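Local coordinates for protein probable mRNA-capping enzyme (Acanthamoeba polyphaga mimivirus, PDB 3BGY) that removes the 5'-terminal phosphate of triphosphate-ended RNA through its N-terminal tunnel-type triphosphatase domain, the first step of viral mRNA capping, at residues 12-23 and 221-232. Residues are numbered along the deposited sequence; the frame is centred on the assembly and turned at random.
Sequences ITIFSENEYNEI and INTLESELLNVF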
ATOM      1  N   ILE A  12     -11.055 -20.837  18.040  1.00 59.60           N
ATOM      2  CA  ILE A  12     -11.433 -20.158  16.762  1.00 56.29           C
ATOM      3  C   ILE A  12     -10.203 -20.024  15.853  1.00 51.60           C
ATOM      4  O   ILE A  12      -9.267 -19.278  16.161  1.00 56.30           O
ATOM      5  CB  ILE A  12     -12.052 -18.732  17.020  1.00 58.83           C
ATOM      6  CG1 ILE A  12     -13.170 -18.807  18.071  1.00 62.71           C
ATOM      7  CG2 ILE A  12     -12.619 -18.144  15.705  1.00 58.07           C
ATOM      8  CD1 ILE A  12     -13.628 -17.455  18.621  1.00 65.32           C
ATOM      9  N   THR A  13     -10.195 -20.786  14.761  1.00 44.94           N
ATOM     10  CA  THR A  13      -9.104 -20.737  13.787  1.00 41.33           C
ATOM     11  C   THR A  13      -9.617 -20.043  12.534  1.00 36.03           C
ATOM     12  O   THR A  13     -10.779 -20.192  12.162  1.00 37.47           O
ATOM     13  CB  THR A  13      -8.558 -22.152  13.393  1.00 44.89           C
ATOM     14  OG1 THR A  13      -9.617 -22.965  12.872  1.00 52.58           O
ATOM     15  CG2 THR A  13      -7.913 -22.845  14.583  1.00 49.62           C
ATOM     16  N   ILE A  14      -8.739 -19.284  11.894  1.00 24.11           N
ATOM     17  CA  ILE A  14      -9.059 -18.546  10.674  1.00 21.52           C
ATOM     18  C   ILE A  14      -8.732 -19.347   9.430  1.00 24.54           C
ATOM     19  O   ILE A  14      -9.528 -19.392   8.493  1.00 29.90           O
ATOM     20  CB  ILE A  14      -8.293 -17.175  10.615  1.00 25.67           C
ATOM     21  CG1 ILE A  14      -8.784 -16.265  11.736  1.00 27.86           C
ATOM     22  CG2 ILE A  14      -8.514 -16.445   9.256  1.00 27.39           C
ATOM     23  CD1 ILE A  14      -8.017 -14.965  11.846  1.00 29.32           C
ATOM     24  N   PHE A  15      -7.581 -20.011   9.444  1.00 19.96           N
ATOM     25  CA  PHE A  15      -7.106 -20.748   8.277  1.00 18.06           C
ATOM     26  C   PHE A  15      -7.452 -22.221   8.266  1.00 18.64           C
ATOM     27  O   PHE A  15      -7.373 -22.897   9.291  1.00 20.88           O
ATOM     28  CB  PHE A  15      -5.572 -20.633   8.149  1.00 15.33           C
ATOM     29  CG  PHE A  15      -5.052 -19.219   8.205  1.00 18.85           C
ATOM     30  CD1 PHE A  15      -5.613 -18.215   7.396  1.00 24.04           C
ATOM     31  CD2 PHE A  15      -4.000 -18.881   9.080  1.00 19.33           C
ATOM     32  CE1 PHE A  15      -5.137 -16.886   7.464  1.00 20.46           C
ATOM     33  CE2 PHE A  15      -3.518 -17.558   9.147  1.00 24.28           C
ATOM     34  CZ  PHE A  15      -4.093 -16.571   8.334  1.00 18.72           C
ATOM     35  N   SER A  16      -7.768 -22.716   7.071  1.00 18.24           N
ATOM     36  CA  SER A  16      -8.013 -24.145   6.869  1.00 21.70           C
ATOM     37  C   SER A  16      -6.611 -24.773   6.847  1.00 19.89           C
ATOM     38  O   SER A  16      -5.602 -24.052   6.743  1.00 15.54           O
ATOM     39  CB  SER A  16      -8.669 -24.380   5.511  1.00 21.31           C
ATOM     40  OG  SER A  16      -7.802 -23.976   4.470  1.00 17.75           O
ATOM     41  N   GLU A  17      -6.527 -26.102   6.865  1.00 15.66           N
ATOM     42  CA  GLU A  17      -5.226 -26.762   6.834  1.00 16.41           C
ATOM     43  C   GLU A  17      -4.434 -26.407   5.567  1.00 19.34           C
ATOM     44  O   GLU A  17      -3.233 -26.093   5.652  1.00 16.67           O
ATOM     45  CB  GLU A  17      -5.388 -28.286   6.963  1.00 19.17           C
ATOM     46  CG  GLU A  17      -4.049 -29.032   6.934  1.00 18.92           C
ATOM     47  CD  GLU A  17      -4.196 -30.535   7.010  1.00 26.28           C
ATOM     48  OE1 GLU A  17      -5.331 -31.044   6.903  1.00 28.32           O
ATOM     49  OE2 GLU A  17      -3.162 -31.203   7.200  1.00 23.56           O
ATOM     50  N   ASN A  18      -5.109 -26.359   4.414  1.00 16.13           N
ATOM     51  CA  ASN A  18      -4.409 -26.029   3.189  1.00 17.70           C
ATOM     52  C   ASN A  18      -3.959 -24.571   3.157  1.00 15.23           C
ATOM     53  O   ASN A  18      -2.863 -24.294   2.683  1.00 18.44           O
ATOM     54  CB  ASN A  18      -5.227 -26.336   1.944  1.00 24.45           C
ATOM     55  CG  ASN A  18      -4.390 -26.228   0.677  1.00 36.79           C
ATOM     56  OD1 ASN A  18      -3.307 -26.825   0.583  1.00 47.26           O
ATOM     57  ND2 ASN A  18      -4.851 -25.429  -0.276  1.00 42.87           N
ATOM     58  N   GLU A  19      -4.813 -23.661   3.628  1.00 14.84           N
ATOM     59  CA  GLU A  19      -4.461 -22.230   3.671  1.00 13.01           C
ATOM     60  C   GLU A  19      -3.280 -22.040   4.595  1.00 11.90           C
ATOM     61  O   GLU A  19      -2.322 -21.359   4.240  1.00 14.15           O
ATOM     62  CB  GLU A  19      -5.629 -21.415   4.177  1.00 12.04           C
ATOM     63  CG  GLU A  19      -6.723 -21.216   3.130  1.00 21.62           C
ATOM     64  CD  GLU A  19      -8.053 -20.801   3.721  1.00 16.87           C
ATOM     65  OE1 GLU A  19      -8.219 -20.739   4.960  1.00 17.80           O
ATOM     66  OE2 GLU A  19      -8.954 -20.521   2.904  1.00 20.61           O
ATOM     67  N   TYR A  20      -3.323 -22.697   5.753  1.00 13.64           N
ATOM     68  CA  TYR A  20      -2.209 -22.647   6.728  1.00 12.88           C
ATOM     69  C   TYR A  20      -0.881 -23.040   6.049  1.00 15.29           C
ATOM     70  O   TYR A  20       0.111 -22.316   6.118  1.00 13.10           O
ATOM     71  CB  TYR A  20      -2.511 -23.606   7.897  1.00 12.65           C
ATOM     72  CG  TYR A  20      -1.514 -23.612   9.051  1.00 13.36           C
ATOM     73  CD1 TYR A  20      -0.295 -24.331   8.963  1.00 15.03           C
ATOM     74  CD2 TYR A  20      -1.840 -22.998  10.276  1.00 12.99           C
ATOM     75  CE1 TYR A  20       0.575 -24.444  10.087  1.00 15.63           C
ATOM     76  CE2 TYR A  20      -1.004 -23.108  11.385  1.00 17.23           C
ATOM     77  CZ  TYR A  20       0.212 -23.843  11.274  1.00 15.08           C
ATOM     78  OH  TYR A  20       1.027 -23.954  12.353  1.00 14.92           O
ATOM     79  N   ASN A  21      -0.854 -24.200   5.394  1.00 12.68           N
ATOM     80  CA  ASN A  21       0.382 -24.657   4.739  1.00 10.81           C
ATOM     81  C   ASN A  21       0.886 -23.759   3.600  1.00 13.19           C
ATOM     82  O   ASN A  21       2.092 -23.527   3.459  1.00 14.27           O
ATOM     83  CB  ASN A  21       0.198 -26.114   4.272  1.00 15.80           C
ATOM     84  CG  ASN A  21       0.088 -27.068   5.450  1.00 18.99           C
ATOM     85  OD1 ASN A  21       0.568 -26.759   6.544  1.00 14.30           O
ATOM     86  ND2 ASN A  21      -0.507 -28.246   5.231  1.00 15.88           N
ATOM     87  N   GLU A  22      -0.051 -23.194   2.849  1.00 12.34           N
ATOM     88  CA  GLU A  22       0.305 -22.303   1.750  1.00 13.33           C
ATOM     89  C   GLU A  22       0.845 -20.973   2.290  1.00 13.16           C
ATOM     90  O   GLU A  22       1.810 -20.459   1.754  1.00 14.14           O
ATOM     91  CB  GLU A  22      -0.899 -22.068   0.841  1.00 18.70           C
ATOM     92  CG  GLU A  22      -1.187 -23.256  -0.063  1.00 25.68           C
ATOM     93  CD  GLU A  22      -2.264 -22.991  -1.118  1.00 40.65           C
ATOM     94  OE1 GLU A  22      -2.635 -21.809  -1.337  1.00 32.37           O
ATOM     95  OE2 GLU A  22      -2.719 -23.982  -1.751  1.00 38.67           O
ATOM     96  N   ILE A  23       0.252 -20.479   3.380  1.00 15.87           N
ATOM     97  CA  ILE A  23       0.685 -19.214   4.014  1.00 12.74           C
ATOM     98  C   ILE A  23       2.067 -19.400   4.646  1.00 14.58           C
ATOM     99  O   ILE A  23       2.894 -18.495   4.601  1.00 14.05           O
ATOM    100  CB  ILE A  23      -0.367 -18.703   5.023  1.00 12.67           C
ATOM    101  CG1 ILE A  23      -1.599 -18.292   4.239  1.00 14.76           C
ATOM    102  CG2 ILE A  23       0.118 -17.440   5.800  1.00 12.46           C
ATOM    103  CD1 ILE A  23      -2.871 -18.171   5.047  1.00 15.90           C
ATOM    104  N   ILE A 221       3.152 -18.302  11.688  1.00 11.89           N
ATOM    105  CA  ILE A 221       1.758 -18.173  11.263  1.00 12.59           C
ATOM    106  C   ILE A 221       0.749 -18.148  12.419  1.00 14.38           C
ATOM    107  O   ILE A 221      -0.332 -17.558  12.309  1.00 14.17           O
ATOM    108  CB  ILE A 221       1.401 -19.265  10.266  1.00 14.20           C
ATOM    109  CG1 ILE A 221       0.064 -18.946   9.581  1.00 16.23           C
ATOM    110  CG2 ILE A 221       1.402 -20.611  10.944  1.00 17.02           C
ATOM    111  CD1 ILE A 221      -0.317 -19.915   8.511  1.00 18.04           C
ATOM    112  N   ASN A 222       1.102 -18.813  13.526  1.00 14.28           N
ATOM    113  CA  ASN A 222       0.211 -18.843  14.673  1.00 13.69           C
ATOM    114  C   ASN A 222       0.136 -17.461  15.324  1.00 14.35           C
ATOM    115  O   ASN A 222      -0.912 -17.059  15.808  1.00 17.49           O
ATOM    116  CB  ASN A 222       0.625 -19.949  15.643  1.00 14.06           C
ATOM    117  CG  ASN A 222       0.418 -21.316  15.031  1.00 15.96           C
ATOM    118  OD1 ASN A 222      -0.727 -21.758  14.887  1.00 17.15           O
ATOM    119  ND2 ASN A 222       1.490 -21.925  14.551  1.00 16.78           N
ATOM    120  N   THR A 223       1.264 -16.744  15.304  1.00 13.29           N
ATOM    121  CA  THR A 223       1.293 -15.348  15.793  1.00 14.90           C
ATOM    122  C   THR A 223       0.446 -14.460  14.838  1.00 13.55           C
ATOM    123  O   THR A 223      -0.340 -13.597  15.297  1.00 14.97           O
ATOM    124  CB  THR A 223       2.747 -14.859  15.846  1.00 14.04           C
ATOM    125  OG1 THR A 223       3.485 -15.776  16.641  1.00 16.96           O
ATOM    126  CG2 THR A 223       2.874 -13.474  16.458  1.00 17.69           C
ATOM    127  N   LEU A 224       0.563 -14.703  13.528  1.00 14.32           N
ATOM    128  CA  LEU A 224      -0.210 -13.949  12.530  1.00 10.85           C
ATOM    129  C   LEU A 224      -1.701 -14.179  12.732  1.00 14.83           C
ATOM    130  O   LEU A 224      -2.470 -13.216  12.756  1.00 14.64           O
ATOM    131  CB  LEU A 224       0.180 -14.360  11.114  1.00 12.90           C
ATOM    132  CG  LEU A 224      -0.614 -13.766   9.936  1.00 15.28           C
ATOM    133  CD1 LEU A 224      -0.338 -12.272   9.825  1.00 14.14           C
ATOM    134  CD2 LEU A 224      -0.263 -14.466   8.657  1.00 15.69           C
ATOM    135  N   GLU A 225      -2.082 -15.438  12.985  1.00 15.52           N
ATOM    136  CA  GLU A 225      -3.501 -15.775  13.167  1.00 13.69           C
ATOM    137  C   GLU A 225      -4.040 -15.076  14.406  1.00 15.98           C
ATOM    138  O   GLU A 225      -5.132 -14.510  14.358  1.00 17.71           O
ATOM    139  CB  GLU A 225      -3.688 -17.301  13.267  1.00 16.28           C
ATOM    140  CG  GLU A 225      -5.100 -17.779  13.033  1.00 26.77           C
ATOM    141  CD  GLU A 225      -5.183 -19.288  12.782  1.00 30.78           C
ATOM    142  OE1 GLU A 225      -4.310 -20.045  13.252  1.00 36.61           O
ATOM    143  OE2 GLU A 225      -6.116 -19.712  12.077  1.00 37.07           O
ATOM    144  N   SER A 226      -3.248 -15.033  15.486  1.00 14.62           N
ATOM    145  CA  SER A 226      -3.653 -14.344  16.723  1.00 17.45           C
ATOM    146  C   SER A 226      -3.814 -12.844  16.472  1.00 16.42           C
ATOM    147  O   SER A 226      -4.759 -12.230  16.947  1.00 19.36           O
ATOM    148  CB  SER A 226      -2.625 -14.536  17.827  1.00 23.00           C
ATOM    149  OG  SER A 226      -2.608 -15.879  18.255  1.00 30.85           O
ATOM    150  N   GLU A 227      -2.909 -12.276  15.675  1.00 14.11           N
ATOM    151  CA  GLU A 227      -2.990 -10.840  15.364  1.00 17.77           C
ATOM    152  C   GLU A 227      -4.202 -10.537  14.479  1.00 15.83           C
ATOM    153  O   GLU A 227      -4.901  -9.546  14.700  1.00 16.35           O
ATOM    154  CB  GLU A 227      -1.695 -10.336  14.713  1.00 20.26           C
ATOM    155  CG  GLU A 227      -0.581 -10.186  15.727  1.00 26.17           C
ATOM    156  CD  GLU A 227       0.704  -9.589  15.177  1.00 36.85           C
ATOM    157  OE1 GLU A 227       0.709  -9.089  14.031  1.00 28.72           O
ATOM    158  OE2 GLU A 227       1.722  -9.636  15.908  1.00 35.38           O
ATOM    159  N   LEU A 228      -4.528 -11.442  13.556  1.00 14.35           N
ATOM    160  CA  LEU A 228      -5.680 -11.216  12.681  1.00 14.04           C
ATOM    161  C   LEU A 228      -6.980 -11.340  13.477  1.00 16.54           C
ATOM    162  O   LEU A 228      -7.927 -10.611  13.212  1.00 18.27           O
ATOM    163  CB  LEU A 228      -5.686 -12.177  11.496  1.00 17.08           C
ATOM    164  CG  LEU A 228      -4.509 -12.058  10.531  1.00 20.53           C
ATOM    165  CD1 LEU A 228      -4.658 -13.043   9.413  1.00 16.02           C
ATOM    166  CD2 LEU A 228      -4.403 -10.652  10.006  1.00 20.03           C
ATOM    167  N   LEU A 229      -7.005 -12.261  14.451  1.00 15.73           N
ATOM    168  CA  LEU A 229      -8.182 -12.431  15.314  1.00 16.89           C
ATOM    169  C   LEU A 229      -8.432 -11.162  16.133  1.00 16.02           C
ATOM    170  O   LEU A 229      -9.578 -10.751  16.285  1.00 19.95           O
ATOM    171  CB  LEU A 229      -8.024 -13.639  16.239  1.00 18.89           C
ATOM    172  CG  LEU A 229      -8.367 -14.982  15.591  1.00 31.15           C
ATOM    173  CD1 LEU A 229      -8.038 -16.113  16.548  1.00 37.36           C
ATOM    174  CD2 LEU A 229      -9.847 -15.010  15.173  1.00 30.48           C
ATOM    175  N   ASN A 230      -7.359 -10.520  16.608  0.50 16.17           N
ATOM    176  CA  ASN A 230      -7.477  -9.275  17.382  0.50 19.69           C
ATOM    177  C   ASN A 230      -8.123  -8.166  16.541  0.50 19.60           C
ATOM    178  O   ASN A 230      -9.021  -7.463  17.022  0.50 20.18           O
ATOM    179  CB  ASN A 230      -6.106  -8.804  17.884  0.50 21.36           C
ATOM    180  CG  ASN A 230      -5.578  -9.623  19.056  0.50 26.23           C
ATOM    181  OD1 ASN A 230      -6.306 -10.390  19.691  0.50 28.39           O
ATOM    182  ND2 ASN A 230      -4.294  -9.449  19.353  0.50 31.01           N
ATOM    183  N   VAL A 231      -7.716  -8.064  15.270  1.00 16.17           N
ATOM    184  CA  VAL A 231      -8.286  -7.051  14.356  1.00 14.03           C
ATOM    185  C   VAL A 231      -9.764  -7.367  14.056  1.00 20.40           C
ATOM    186  O   VAL A 231     -10.619  -6.460  14.079  1.00 17.43           O
ATOM    187  CB  VAL A 231      -7.489  -6.955  13.029  1.00 16.10           C
ATOM    188  CG1 VAL A 231      -8.077  -5.885  12.124  1.00 19.69           C
ATOM    189  CG2 VAL A 231      -6.025  -6.671  13.319  1.00 16.78           C
ATOM    190  N   PHE A 232     -10.074  -8.650  13.818  1.00 17.78           N
ATOM    191  CA  PHE A 232     -11.468  -9.063  13.590  1.00 20.55           C
ATOM    192  C   PHE A 232     -12.366  -8.777  14.788  1.00 18.68           C
ATOM    193  O   PHE A 232     -13.528  -8.447  14.611  1.00 22.68           O
ATOM    194  CB  PHE A 232     -11.577 -10.545  13.206  1.00 18.95           C
ATOM    195  CG  PHE A 232     -11.351 -10.798  11.742  1.00 23.14           C
ATOM    196  CD1 PHE A 232     -12.236 -10.251  10.774  1.00 26.46           C
ATOM    197  CD2 PHE A 232     -10.255 -11.554  11.313  1.00 29.20           C
ATOM    198  CE1 PHE A 232     -12.023 -10.468   9.395  1.00 27.69           C
ATOM    199  CE2 PHE A 232     -10.029 -11.781   9.935  1.00 26.69           C
ATOM    200  CZ  PHE A 232     -10.915 -11.233   8.978  1.00 28.04           C
TER
HETATM  201  O   HOH W   1      -5.133 -22.489  11.455  1.00 33.40           O
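A single carboxylate oxygen, Glu225 OE2, takes two successive backbone N-H groups, Ile14 N at 2.7 Å and Phe15 N at 3.0 Å. The two donors arrive from opposite faces of the carboxylate plane; the bond from Phe15 N is nearly straight (169°), that from Ile14 N more bent (145°). Glu225 reaches them as an extended chain, its CG anti to the backbone N (chi1 -162°), running antiparallel to the Phe15 side chain. Ile14 and Phe15 diverge from this grip. Ile14 sends CD1 across Leu228 CB (3.7 Å) and alongside Leu229, near the Phe232 ring, while Phe15 CZ meets Leu228 CD1 (3.7 Å) and its CE2 meets Ile221 CG1. Ile23 CD1 lies against one face of the Phe15 ring. Ile221 is wedged between Phe15, Ile23 and Tyr20: its CG2 sits over the face of the tyrosine ring, 3.8 Å from the centroid, in a CH-pi contact. On the more exposed side, Asn222 ND2 donates to Tyr20 OH (3.0 Å) and also to Asp220 OD1. Ser16 and Glu19 form a capping box that starts helix 17-32, and Glu19 also accepts from Asp138 N. The contact thus joins the N-terminal segment to helix 221-235, which packs through Leu224 and Leu228 on strands 36-42 and 208-215 of the eight-stranded antiparallel barrel, probably on its outer side. With two N-H groups converging on OE2, the glutamate is probably stabilised as the anion, and the paired bonds would hold this loop where Ile14 and Phe15 point at the helix.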